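Side-chain contacts in L-lactate dehydrogenase (Trichomonas vaginalis, PDB 4UUL), which probably catalyses the NAD-dependent interconversion of a 2-hydroxy acid and its 2-oxo acid, such as lactate with pyruvate or malate with oxaloacetate: residues L157-A162 with V264-I269; N150-S155 with K253-G258; P288-V291 with I297-V300; D179-G184 with E301-N306; C82-A87 with K246-H251. The protein carries 1 engineered substitution. All coordinates share one frame; numbering follows the deposited sequence. Where two conformers were deposited one is given.

Interaction 1 (L157-A162 with V264-I269); sequences LDQNRA and VLSMGI
Q159 of helix 156-170 reaches across to V264 and S266 and uses both ends of its side-chain amide. OE1 is an acceptor for two groups of one residue: S266 OG donates from 2.7 Å, in the carbonyl plane, and S266 N from 2.9 Å, tilted 32° out of that plane. NE2 donates to V264 O at 3.1 Å with an N-H...O angle of 160°. The amide thus occupies the backbone N-H of S266 and the carbonyl of V264, and the three bonds fix which way round it sits. An extended chain delivers it, with CG anti to the backbone N (chi1 178°) and no bend at the next bond. Beside the polar grip, L265 CD2 lies 4.1 Å from Q159 NE2, the two side chains crossing nearly at a right angle. S266 OG, beside its own backbone N, also accepts from V182 N, so the hydroxyl links three elements. The preceding helix residue, D158, is hydrogen-bonded through OD1 to H186, the predicted proton acceptor. V182 and I181 of strand 177-183 lie beside D158 and S266, where helix 156-170 meets strand 265-270; strand 284-291 pairs with strand 265-270, and helix 242-257 packs on L265 and M267.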
# COMPACT_ATOMS: atom_id res chain seq x y z
N LEU B 157 -2.18 -0.03 -15.93
CA LEU B 157 -3.35 -0.60 -15.30
C LEU B 157 -4.13 -1.44 -16.29
O LEU B 157 -4.58 -2.55 -15.96
CB LEU B 157 -4.25 0.47 -14.69
CG LEU B 157 -5.55 0.03 -14.04
CD1 LEU B 157 -5.33 -1.04 -12.95
CD2 LEU B 157 -6.31 1.21 -13.51
N ASP B 158 -4.33 -0.91 -17.49
CA ASP B 158 -5.06 -1.65 -18.49
C ASP B 158 -4.31 -2.90 -18.96
O ASP B 158 -4.91 -3.96 -19.17
CB ASP B 158 -5.34 -0.75 -19.68
CG ASP B 158 -5.90 0.55 -19.23
OD1 ASP B 158 -5.12 1.49 -18.84
OD2 ASP B 158 -7.14 0.61 -19.31
N GLN B 159 -2.99 -2.79 -19.06
CA GLN B 159 -2.20 -3.96 -19.39
C GLN B 159 -2.35 -5.05 -18.32
O GLN B 159 -2.55 -6.21 -18.64
CB GLN B 159 -0.72 -3.61 -19.59
CG GLN B 159 0.09 -4.85 -19.88
CD GLN B 159 1.53 -4.58 -20.27
OE1 GLN B 159 1.75 -3.80 -21.20
NE2 GLN B 159 2.47 -5.28 -19.69
N ASN B 160 -2.24 -4.67 -17.06
CA ASN B 160 -2.36 -5.62 -15.96
C ASN B 160 -3.74 -6.26 -15.96
O ASN B 160 -3.85 -7.49 -15.76
CB ASN B 160 -2.01 -4.97 -14.61
CG ASN B 160 -0.53 -4.73 -14.47
OD1 ASN B 160 0.29 -5.41 -15.08
ND2 ASN B 160 -0.18 -3.80 -13.62
N ARG B 161 -4.78 -5.47 -16.18
CA ARG B 161 -6.12 -6.01 -16.28
C ARG B 161 -6.19 -7.06 -17.37
O ARG B 161 -6.83 -8.11 -17.22
CB ARG B 161 -7.16 -4.95 -16.56
CG ARG B 161 -7.48 -4.10 -15.38
CD ARG B 161 -8.32 -2.93 -15.72
NE ARG B 161 -8.77 -2.19 -14.56
CZ ARG B 161 -9.21 -0.95 -14.57
NH1 ARG B 161 -9.17 -0.25 -15.72
NH2 ARG B 161 -9.60 -0.44 -13.43
N ALA B 162 -5.61 -6.74 -18.52
CA ALA B 162 -5.67 -7.63 -19.67
C ALA B 162 -4.92 -8.92 -19.43
O ALA B 162 -5.40 -10.01 -19.78
CB ALA B 162 -5.12 -6.93 -20.90
N VAL B 264 7.86 -6.37 -21.58
CA VAL B 264 7.25 -5.41 -22.47
C VAL B 264 6.16 -4.69 -21.69
O VAL B 264 5.15 -5.32 -21.28
CB VAL B 264 6.66 -6.08 -23.72
CG1 VAL B 264 5.95 -5.06 -24.59
CG2 VAL B 264 7.80 -6.74 -24.52
N LEU B 265 6.37 -3.39 -21.44
CA LEU B 265 5.41 -2.59 -20.70
C LEU B 265 4.76 -1.54 -21.60
O LEU B 265 5.46 -0.76 -22.25
CB LEU B 265 6.09 -1.84 -19.56
CG LEU B 265 6.78 -2.72 -18.49
CD1 LEU B 265 7.28 -1.87 -17.36
CD2 LEU B 265 5.92 -3.85 -17.99
N SER B 266 3.45 -1.55 -21.63
CA SER B 266 2.73 -0.51 -22.36
C SER B 266 2.92 0.80 -21.59
O SER B 266 2.74 0.83 -20.38
CB SER B 266 1.25 -0.87 -22.42
OG SER B 266 1.02 -2.10 -23.10
N MET B 267 3.33 1.83 -22.32
CA MET B 267 3.53 3.13 -21.77
C MET B 267 3.10 4.21 -22.78
O MET B 267 3.43 4.10 -23.96
CB MET B 267 5.02 3.35 -21.46
CG MET B 267 5.59 2.41 -20.43
SD MET B 267 7.37 2.68 -20.18
CE MET B 267 7.56 2.18 -18.54
N GLY B 268 2.40 5.25 -22.31
CA GLY B 268 2.10 6.39 -23.15
C GLY B 268 3.32 7.26 -23.23
O GLY B 268 3.81 7.72 -22.21
N ILE B 269 3.79 7.51 -24.45
CA ILE B 269 4.96 8.36 -24.64
C ILE B 269 4.70 9.31 -25.78
O ILE B 269 3.94 9.00 -26.69
CB ILE B 269 6.26 7.58 -24.87
CG1 ILE B 269 6.08 6.58 -26.02
CG2 ILE B 269 6.70 6.87 -23.62
CD1 ILE B 269 7.40 6.02 -26.54

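Interaction 2 (N150-S155 with K253-G258); sequences NFSSLS and KAWLFG
At an outermost strand of the NAD-binding Rossmann sheet, S152 meets the indole of W255, which projects from the last turns of helix 242-257. The serine hydroxyl lies over one face of the indole: OG stands 3.1 Å above the plane, displaced toward the rim, and its nearest ring atom is CZ3 at 3.1 Å. CB stands higher over the same six-membered ring, 4.3 Å from its centroid and 22° off the normal, a CH-pi contact. S152 OG sits between its backbone N and carbonyl carbon (chi1 66°), a rotation that brings it over the indole while it is hydrogen-bonded to NE2 of H251, one helical turn before W255. The far end of the indole runs up to the strand backbone, with F151 N at its edge and in its plane. There W255 CH2 approaches N150 O at 3.6 Å and F151 C at 3.8 Å, both oblique to the ring. W255 reaches there with CG anti to its own N (chi1 -164°). No hydrogen bond crosses between the segments; the buried contact joins the NAD-binding domain to a C-terminal-domain helix. L154, two residues beyond S152, contacts NADH in other structures of this protein. Around the pair, strand 124-127 flanks 151-153 and presents L126 to S152, helix 132-141 packs on F151, and K124 NZ is hydrogen-bonded to W255 O near the helix end.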
# COMPACT_ATOMS: atom_id res chain seq x y z
N ASN B 150 10.99 13.77 -20.79
CA ASN B 150 10.56 14.00 -19.42
C ASN B 150 9.13 13.54 -19.10
O ASN B 150 8.74 13.62 -17.94
CB ASN B 150 10.67 15.49 -19.05
CG ASN B 150 12.10 16.03 -19.08
OD1 ASN B 150 12.49 16.70 -20.03
ND2 ASN B 150 12.88 15.74 -18.05
N PHE B 151 8.39 13.08 -20.11
CA PHE B 151 6.94 12.85 -19.94
C PHE B 151 6.49 11.49 -20.39
O PHE B 151 6.89 11.01 -21.44
CB PHE B 151 6.15 13.88 -20.78
CG PHE B 151 6.29 15.29 -20.25
CD1 PHE B 151 5.44 15.77 -19.28
CD2 PHE B 151 7.29 16.12 -20.72
CE1 PHE B 151 5.59 17.04 -18.76
CE2 PHE B 151 7.46 17.43 -20.20
CZ PHE B 151 6.60 17.88 -19.23
N SER B 152 5.56 10.92 -19.64
CA SER B 152 4.86 9.72 -20.08
C SER B 152 3.50 9.65 -19.38
O SER B 152 3.29 10.38 -18.42
CB SER B 152 5.70 8.46 -19.86
OG SER B 152 5.91 8.21 -18.50
N SER B 153 2.65 8.76 -19.86
CA SER B 153 1.35 8.54 -19.28
C SER B 153 1.12 7.07 -19.00
O SER B 153 1.79 6.19 -19.55
CB SER B 153 0.24 9.10 -20.16
OG SER B 153 0.09 8.43 -21.41
N LEU B 154 0.25 6.79 -18.03
CA LEU B 154 0.07 5.46 -17.48
C LEU B 154 -0.94 4.61 -18.24
O LEU B 154 -2.14 4.86 -18.12
CB LEU B 154 -0.38 5.59 -16.01
CG LEU B 154 -0.43 4.27 -15.26
CD1 LEU B 154 0.93 3.65 -15.14
CD2 LEU B 154 -1.02 4.45 -13.90
N SER B 155 -0.48 3.56 -18.88
CA SER B 155 -1.35 2.56 -19.50
C SER B 155 -1.16 1.17 -18.85
O SER B 155 -1.90 0.25 -19.19
CB SER B 155 -1.17 2.55 -21.02
OG SER B 155 0.15 2.36 -21.32
N LYS B 253 9.13 2.77 -11.60
CA LYS B 253 10.32 2.01 -11.28
C LYS B 253 11.02 1.51 -12.54
O LYS B 253 12.26 1.56 -12.64
CB LYS B 253 9.92 0.85 -10.34
CG LYS B 253 11.12 0.15 -9.71
CD LYS B 253 10.68 -0.96 -8.80
CE LYS B 253 11.85 -1.59 -8.09
NZ LYS B 253 11.33 -2.48 -7.01
N ALA B 254 10.24 1.05 -13.51
CA ALA B 254 10.80 0.64 -14.79
C ALA B 254 11.47 1.84 -15.50
O ALA B 254 12.56 1.71 -16.05
CB ALA B 254 9.74 0.08 -15.68
N TRP B 255 10.80 2.98 -15.49
CA TRP B 255 11.32 4.20 -16.13
C TRP B 255 12.63 4.65 -15.50
O TRP B 255 13.53 5.15 -16.18
CB TRP B 255 10.27 5.30 -16.05
CG TRP B 255 10.47 6.46 -16.95
CD1 TRP B 255 11.40 6.61 -17.94
CD2 TRP B 255 9.66 7.64 -16.95
NE1 TRP B 255 11.21 7.84 -18.54
CE2 TRP B 255 10.14 8.47 -17.99
CE3 TRP B 255 8.57 8.07 -16.19
CZ2 TRP B 255 9.55 9.69 -18.28
CZ3 TRP B 255 7.98 9.29 -16.46
CH2 TRP B 255 8.48 10.09 -17.52
N LEU B 256 12.75 4.49 -14.19
CA LEU B 256 13.91 4.96 -13.49
C LEU B 256 15.12 4.05 -13.69
O LEU B 256 16.23 4.57 -13.87
CB LEU B 256 13.63 5.12 -11.99
CG LEU B 256 12.80 6.32 -11.56
CD1 LEU B 256 12.30 6.17 -10.13
CD2 LEU B 256 13.57 7.61 -11.69
N PHE B 257 14.91 2.72 -13.67
CA PHE B 257 16.01 1.74 -13.52
C PHE B 257 16.06 0.67 -14.59
O PHE B 257 17.02 -0.11 -14.62
CB PHE B 257 15.98 1.09 -12.13
CG PHE B 257 15.99 2.09 -11.02
CD1 PHE B 257 17.12 2.86 -10.79
CD2 PHE B 257 14.87 2.29 -10.23
CE1 PHE B 257 17.14 3.80 -9.82
CE2 PHE B 257 14.91 3.24 -9.22
CZ PHE B 257 16.04 3.98 -9.03
N GLY B 258 15.09 0.66 -15.50
CA GLY B 258 15.11 -0.30 -16.59
C GLY B 258 14.19 -1.47 -16.40
O GLY B 258 13.80 -1.81 -15.29

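Interaction 3 (P288-V291 with I297-V300); sequences PCNV and IHVV
The edge of the H298 imidazole, near its plane, faces N290 OD1, and the amide and ring planes are 67° apart. The closest approach is not to the ring itself: OD1 comes to 3.6 Å from H298 CB. The other end of the same amide, ND2, lies 3.7 Å from V300 CG2, so the asparagine spans H298 and V300 of the facing segment. H298 NE2 has its polar partner in the turn, D292 OD2. Beneath these side chains N290 and H298 form an antiparallel hydrogen-bonded pair, with N290 N to H298 O and H298 N to N290 O both 2.9 Å; the second is almost straight (175°). V300 N continues the pattern to P288 O at 2.9 Å. On the opposite side of the sheet V291 and I297, a non-hydrogen-bonded pair, touch at CG2 and CG1, 4.1 Å apart. I297 CG2, anti to its backbone N, leans away from the turn and meets C289 SG at 3.6 Å. This is a beta hairpin of the C-terminal domain. Strand 284-291 is the middle of three, with 265-270 beyond it, whose M267 and I269 pack on C289, while I181 and W183 of strand 177-183 border P288.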
# COMPACT_ATOMS: atom_id res chain seq x y z
N PRO B 288 4.12 -0.53 -26.94
CA PRO B 288 4.92 -1.53 -26.21
C PRO B 288 6.34 -1.02 -26.03
O PRO B 288 7.02 -0.68 -27.03
CB PRO B 288 4.87 -2.75 -27.10
CG PRO B 288 4.76 -2.16 -28.50
CD PRO B 288 3.94 -0.86 -28.36
N CYS B 289 6.79 -0.92 -24.78
CA CYS B 289 8.08 -0.33 -24.47
C CYS B 289 8.97 -1.22 -23.62
O CYS B 289 8.48 -2.08 -22.86
CB CYS B 289 7.90 1.00 -23.73
SG CYS B 289 7.11 2.31 -24.71
N ASN B 290 10.26 -0.98 -23.74
CA ASN B 290 11.18 -1.39 -22.71
C ASN B 290 11.99 -0.17 -22.26
O ASN B 290 11.81 0.93 -22.82
CB ASN B 290 12.01 -2.61 -23.13
CG ASN B 290 12.76 -2.44 -24.38
OD1 ASN B 290 13.28 -1.37 -24.71
ND2 ASN B 290 12.91 -3.57 -25.09
N VAL B 291 12.77 -0.31 -21.19
CA VAL B 291 13.52 0.84 -20.67
C VAL B 291 14.93 0.34 -20.41
O VAL B 291 15.13 -0.73 -19.84
CB VAL B 291 12.92 1.40 -19.37
CG1 VAL B 291 13.67 2.65 -18.98
CG2 VAL B 291 11.46 1.69 -19.56
N ILE B 297 13.34 5.24 -22.40
CA ILE B 297 12.26 4.42 -22.91
C ILE B 297 12.48 4.16 -24.39
O ILE B 297 12.79 5.08 -25.14
CB ILE B 297 10.88 5.12 -22.71
CG1 ILE B 297 10.62 5.38 -21.23
CG2 ILE B 297 9.75 4.25 -23.25
CD1 ILE B 297 9.37 6.22 -20.99
N HIS B 298 12.27 2.91 -24.83
CA HIS B 298 12.32 2.57 -26.26
C HIS B 298 11.10 1.79 -26.65
O HIS B 298 10.67 0.93 -25.93
CB HIS B 298 13.56 1.72 -26.57
CG HIS B 298 14.84 2.35 -26.13
ND1 HIS B 298 15.50 3.28 -26.89
CD2 HIS B 298 15.55 2.22 -24.99
CE1 HIS B 298 16.59 3.67 -26.25
NE2 HIS B 298 16.65 3.04 -25.10
N VAL B 299 10.53 2.09 -27.79
CA VAL B 299 9.48 1.29 -28.36
C VAL B 299 10.08 -0.04 -28.85
O VAL B 299 11.08 -0.07 -29.52
CB VAL B 299 8.81 2.04 -29.54
CG1 VAL B 299 7.82 1.17 -30.25
CG2 VAL B 299 8.14 3.33 -29.09
N VAL B 300 9.44 -1.13 -28.47
CA VAL B 300 9.90 -2.47 -28.79
C VAL B 300 9.61 -2.71 -30.27
O VAL B 300 8.47 -2.50 -30.72
CB VAL B 300 9.17 -3.49 -27.95
CG1 VAL B 300 9.61 -4.90 -28.35
CG2 VAL B 300 9.44 -3.25 -26.47

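Interaction 4 (D179-G184 with E301-N306); sequences DIIVWG and EGFKVN
F303, whose ring meets D179 and I181, is steadied at its backbone by Y277 OH, a polar atom hydrogen-bonded both to F303 N and to V300 O. An N-H can only donate, so the hydroxyl accepts from F303 and would give its own proton to V300. Across the contact itself no hydrogen bond forms, and the ring is placed by contacts on one face and at one edge. I181 CD1 sits over that face, 3.8 Å from the ring centroid and 9° off the normal, a CH-pi contact over the middle of the ring. The two side chains come at each other from opposite directions, and the isoleucine chain is extended at its second bond (chi2 165°), which carries the methyl out to the centre of the ring. D179 occupies the edge instead. Its CG lies in the ring plane, 3.8 Å from CE1, and OD1 is 3.8 Å from CZ. Carboxylate and ring planes stand 73° apart, so the acid is turned across the ring edge, not stacked on it. Aromatic C-H groups therefore face the acid, a weakly polar approach that may be mildly favourable. The other branch of I181 has a separate task: CG2 packs 3.5 Å above one face of W183, offset toward the rim. W183 in turn meets Y277 edge-to-face. I181 takes the ring of F303, while W183 lies against L309 and L313 of helix 307-337; the loop from strand 297-299 thus packs on strand 177-183 before N306, the N-cap of that helix, in the lactate/malate dehydrogenase C-terminal domain.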
# COMPACT_ATOMS: atom_id res chain seq x y z
N ASP B 179 3.47 -10.74 -24.12
CA ASP B 179 3.31 -9.81 -25.25
C ASP B 179 1.89 -9.37 -25.51
O ASP B 179 1.52 -9.09 -26.65
CB ASP B 179 3.96 -10.37 -26.52
CG ASP B 179 5.44 -10.54 -26.37
OD1 ASP B 179 6.08 -9.76 -25.65
OD2 ASP B 179 5.96 -11.50 -26.96
N ILE B 180 1.10 -9.21 -24.46
CA ILE B 180 -0.14 -8.41 -24.53
C ILE B 180 0.23 -6.93 -24.52
O ILE B 180 1.09 -6.52 -23.75
CB ILE B 180 -1.08 -8.74 -23.36
CG1 ILE B 180 -1.54 -10.19 -23.45
CG2 ILE B 180 -2.24 -7.75 -23.31
CD1 ILE B 180 -2.39 -10.62 -22.27
N ILE B 181 -0.41 -6.13 -25.38
CA ILE B 181 -0.05 -4.72 -25.47
C ILE B 181 -1.32 -3.88 -25.46
O ILE B 181 -2.31 -4.24 -26.09
CB ILE B 181 0.69 -4.43 -26.80
CG1 ILE B 181 1.88 -5.38 -26.98
CG2 ILE B 181 1.09 -2.95 -26.88
CD1 ILE B 181 2.39 -5.38 -28.39
N VAL B 182 -1.25 -2.73 -24.79
CA VAL B 182 -2.31 -1.74 -24.87
C VAL B 182 -1.76 -0.55 -25.65
O VAL B 182 -0.74 0.01 -25.27
CB VAL B 182 -2.75 -1.31 -23.45
CG1 VAL B 182 -3.60 -0.16 -23.56
CG2 VAL B 182 -3.42 -2.48 -22.77
N TRP B 183 -2.37 -0.25 -26.80
CA TRP B 183 -1.85 0.80 -27.67
C TRP B 183 -2.78 2.02 -27.67
O TRP B 183 -4.01 1.88 -27.57
CB TRP B 183 -1.77 0.34 -29.14
CG TRP B 183 -1.04 -0.90 -29.51
CD1 TRP B 183 -1.48 -2.18 -29.38
CD2 TRP B 183 0.21 -0.97 -30.21
NE1 TRP B 183 -0.58 -3.05 -29.95
CE2 TRP B 183 0.47 -2.33 -30.48
CE3 TRP B 183 1.14 -0.00 -30.63
CZ2 TRP B 183 1.60 -2.74 -31.16
CZ3 TRP B 183 2.24 -0.42 -31.36
CH2 TRP B 183 2.46 -1.77 -31.60
N GLY B 184 -2.19 3.19 -27.91
CA GLY B 184 -2.98 4.35 -28.27
C GLY B 184 -3.45 5.15 -27.10
O GLY B 184 -2.70 5.43 -26.14
N GLU B 301 10.64 -3.11 -30.99
CA GLU B 301 10.52 -3.40 -32.42
C GLU B 301 10.06 -4.83 -32.65
O GLU B 301 10.25 -5.66 -31.79
CB GLU B 301 11.87 -3.20 -33.12
CG GLU B 301 12.48 -1.84 -32.91
CD GLU B 301 12.52 -0.96 -34.13
OE1 GLU B 301 12.69 -1.46 -35.25
OE2 GLU B 301 12.45 0.27 -33.97
N GLY B 302 9.49 -5.13 -33.81
CA GLY B 302 9.31 -6.50 -34.21
C GLY B 302 7.90 -7.03 -34.08
O GLY B 302 7.60 -8.12 -34.53
N PHE B 303 7.01 -6.26 -33.49
CA PHE B 303 5.61 -6.67 -33.46
C PHE B 303 4.99 -6.51 -34.85
O PHE B 303 5.46 -5.73 -35.69
CB PHE B 303 4.84 -5.92 -32.37
CG PHE B 303 5.26 -6.34 -30.95
CD1 PHE B 303 5.10 -7.67 -30.56
CD2 PHE B 303 5.83 -5.44 -30.08
CE1 PHE B 303 5.51 -8.09 -29.30
CE2 PHE B 303 6.21 -5.84 -28.81
CZ PHE B 303 6.06 -7.15 -28.42
N LYS B 304 3.93 -7.25 -35.10
CA LYS B 304 3.31 -7.30 -36.42
C LYS B 304 2.02 -6.54 -36.40
O LYS B 304 1.27 -6.57 -35.42
CB LYS B 304 3.02 -8.73 -36.79
CG LYS B 304 4.29 -9.55 -37.02
CD LYS B 304 4.01 -10.86 -37.75
CE LYS B 304 3.19 -11.82 -36.90
NZ LYS B 304 3.22 -13.21 -37.47
N VAL B 305 1.76 -5.83 -37.49
CA VAL B 305 0.55 -5.06 -37.60
C VAL B 305 -0.34 -5.66 -38.70
O VAL B 305 -0.16 -5.39 -39.88
CB VAL B 305 0.83 -3.58 -37.88
CG1 VAL B 305 -0.48 -2.79 -37.89
CG2 VAL B 305 1.78 -2.99 -36.83
N ASN B 306 -1.32 -6.47 -38.29
CA ASN B 306 -2.27 -7.06 -39.22
C ASN B 306 -3.33 -6.02 -39.57
O ASN B 306 -3.29 -4.89 -39.08
CB ASN B 306 -2.85 -8.41 -38.76
CG ASN B 306 -3.74 -8.31 -37.55
OD1 ASN B 306 -4.14 -7.23 -37.09
ND2 ASN B 306 -4.04 -9.47 -36.97

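Interaction 5 (C82-A87 with K246-H251); sequences CAFLVA and KAAIQH
F84 leaves strand 82-85 pointing at A248 of helix 242-257. Rotation about its first side-chain bond places CG beside the backbone N, anti to the carbonyl carbon (chi1 -66°). CD2 is the first ring atom to touch, 4.1 Å from A248 CB. Further out, CE2 lies equally far from that methyl but nearer to the helix backbone, with A248 O at 3.7 Å. This oxygen is at the ring edge and in its plane, so a C-H of the phenylalanine, not its pi face, is turned to the carbonyl. I249 N lies oblique to the ring, 4.4 Å from CE2, the outermost ring atom to meet the helix. Strand 82-85 runs between strands 5-10 and 124-127 of the parallel Rossmann sheet, and its contact with a C-terminal-domain helix joins the two halves of the subunit. L20 and I24 of helix 15-25 and L126 also pack on F84. A248 CB comes within about 4 Å of the side chains of I128 and L154, both of which contact NADH in other structures of this protein. On the helix, K246 NZ donates to Q250 OE1 at 2.9 Å. The lysine nitrogen is also hydrogen-bonded to C59 O of the second subunit.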
# COMPACT_ATOMS: atom_id res chain seq x y z
N CYS B 82 11.12 13.21 -9.80
CA CYS B 82 10.00 12.59 -10.51
C CYS B 82 8.65 13.08 -9.96
O CYS B 82 8.60 13.66 -8.86
CB CYS B 82 10.09 11.05 -10.59
SG CYS B 82 9.84 10.23 -9.01
N ALA B 83 7.58 12.87 -10.73
CA ALA B 83 6.29 13.32 -10.36
C ALA B 83 5.24 12.34 -10.79
O ALA B 83 5.25 11.80 -11.90
CB ALA B 83 5.98 14.67 -11.04
N PHE B 84 4.29 12.12 -9.89
CA PHE B 84 3.07 11.35 -10.14
C PHE B 84 1.93 12.37 -10.21
O PHE B 84 1.47 12.88 -9.17
CB PHE B 84 2.84 10.35 -9.02
CG PHE B 84 3.88 9.26 -8.95
CD1 PHE B 84 5.07 9.45 -8.26
CD2 PHE B 84 3.65 8.05 -9.58
CE1 PHE B 84 6.00 8.45 -8.19
CE2 PHE B 84 4.63 7.04 -9.48
CZ PHE B 84 5.78 7.26 -8.78
N LEU B 85 1.49 12.67 -11.44
CA LEU B 85 0.43 13.68 -11.65
C LEU B 85 -0.90 12.95 -11.59
O LEU B 85 -1.48 12.54 -12.62
CB LEU B 85 0.64 14.44 -12.95
CG LEU B 85 1.90 15.25 -13.04
CD1 LEU B 85 1.89 16.06 -14.30
CD2 LEU B 85 2.24 16.12 -11.85
N VAL B 86 -1.39 12.78 -10.37
CA VAL B 86 -2.62 12.04 -10.10
C VAL B 86 -3.84 12.94 -10.20
O VAL B 86 -4.88 12.55 -10.72
CB VAL B 86 -2.56 11.46 -8.67
CG1 VAL B 86 -3.87 10.82 -8.25
CG2 VAL B 86 -1.40 10.45 -8.62
N ALA B 87 -3.71 14.18 -9.71
CA ALA B 87 -4.83 15.11 -9.67
C ALA B 87 -5.28 15.45 -11.08
O ALA B 87 -4.47 15.70 -11.96
CB ALA B 87 -4.44 16.42 -8.91
N LYS B 246 -0.43 0.49 -7.90
CA LYS B 246 0.47 -0.61 -8.22
C LYS B 246 1.07 -0.37 -9.62
O LYS B 246 2.26 -0.49 -9.84
CB LYS B 246 -0.25 -1.94 -8.10
CG LYS B 246 0.62 -3.18 -8.30
CD LYS B 246 0.84 -3.61 -9.72
CE LYS B 246 1.76 -4.83 -9.77
NZ LYS B 246 1.90 -5.36 -11.15
N ALA B 247 0.21 -0.08 -10.60
CA ALA B 247 0.65 0.16 -11.96
C ALA B 247 1.56 1.40 -12.05
O ALA B 247 2.52 1.40 -12.80
CB ALA B 247 -0.57 0.36 -12.86
N ALA B 248 1.22 2.46 -11.31
CA ALA B 248 2.01 3.67 -11.32
C ALA B 248 3.43 3.46 -10.83
O ALA B 248 4.41 3.92 -11.44
CB ALA B 248 1.33 4.78 -10.56
N ILE B 249 3.56 2.82 -9.69
CA ILE B 249 4.87 2.48 -9.16
C ILE B 249 5.63 1.60 -10.12
O ILE B 249 6.81 1.85 -10.39
CB ILE B 249 4.77 1.84 -7.77
CG1 ILE B 249 4.27 2.91 -6.78
CG2 ILE B 249 6.11 1.23 -7.30
CD1 ILE B 249 3.92 2.36 -5.45
N GLN B 250 4.96 0.60 -10.66
CA GLN B 250 5.57 -0.32 -11.61
C GLN B 250 6.14 0.43 -12.83
O GLN B 250 7.29 0.23 -13.25
CB GLN B 250 4.51 -1.32 -12.06
CG GLN B 250 5.00 -2.34 -13.07
CD GLN B 250 4.01 -3.45 -13.27
OE1 GLN B 250 2.81 -3.33 -12.95
NE2 GLN B 250 4.49 -4.56 -13.81
N HIS B 251 5.37 1.36 -13.37
CA HIS B 251 5.81 2.16 -14.50
C HIS B 251 6.98 3.03 -14.10
O HIS B 251 8.01 3.05 -14.79
CB HIS B 251 4.63 3.03 -14.97
CG HIS B 251 4.91 3.97 -16.10
ND1 HIS B 251 4.13 4.06 -17.22
CD2 HIS B 251 5.83 4.97 -16.21
CE1 HIS B 251 4.57 5.02 -18.00
NE2 HIS B 251 5.59 5.61 -17.41

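In the fold
Interactions 2 and 5 share helix 242-257 and touch where L154 CD1 of interaction 2 packs 3.6 Å from A247 O of interaction 5; L154 contacts NADH in another structure of this protein. Interaction 1 joins interaction 2 through S153 N and G268 O, 2.8 Å apart and probably hydrogen-bonded. Within the three-stranded sheet L265 N and C289 O, 2.9 Å apart, link interactions 1 and 3. W255 NE1 also reaches I297 CD1 (3.5 Å), and P288 CB reaches F303 CE2 (3.8 Å), connecting interaction 3 to interactions 2 and 4. Interaction 1 reaches the predicted proton acceptor H186 directly through D158; its S266 side chain lies about 9 Å from that of H186, and that of I181 in interaction 4 about 12 Å.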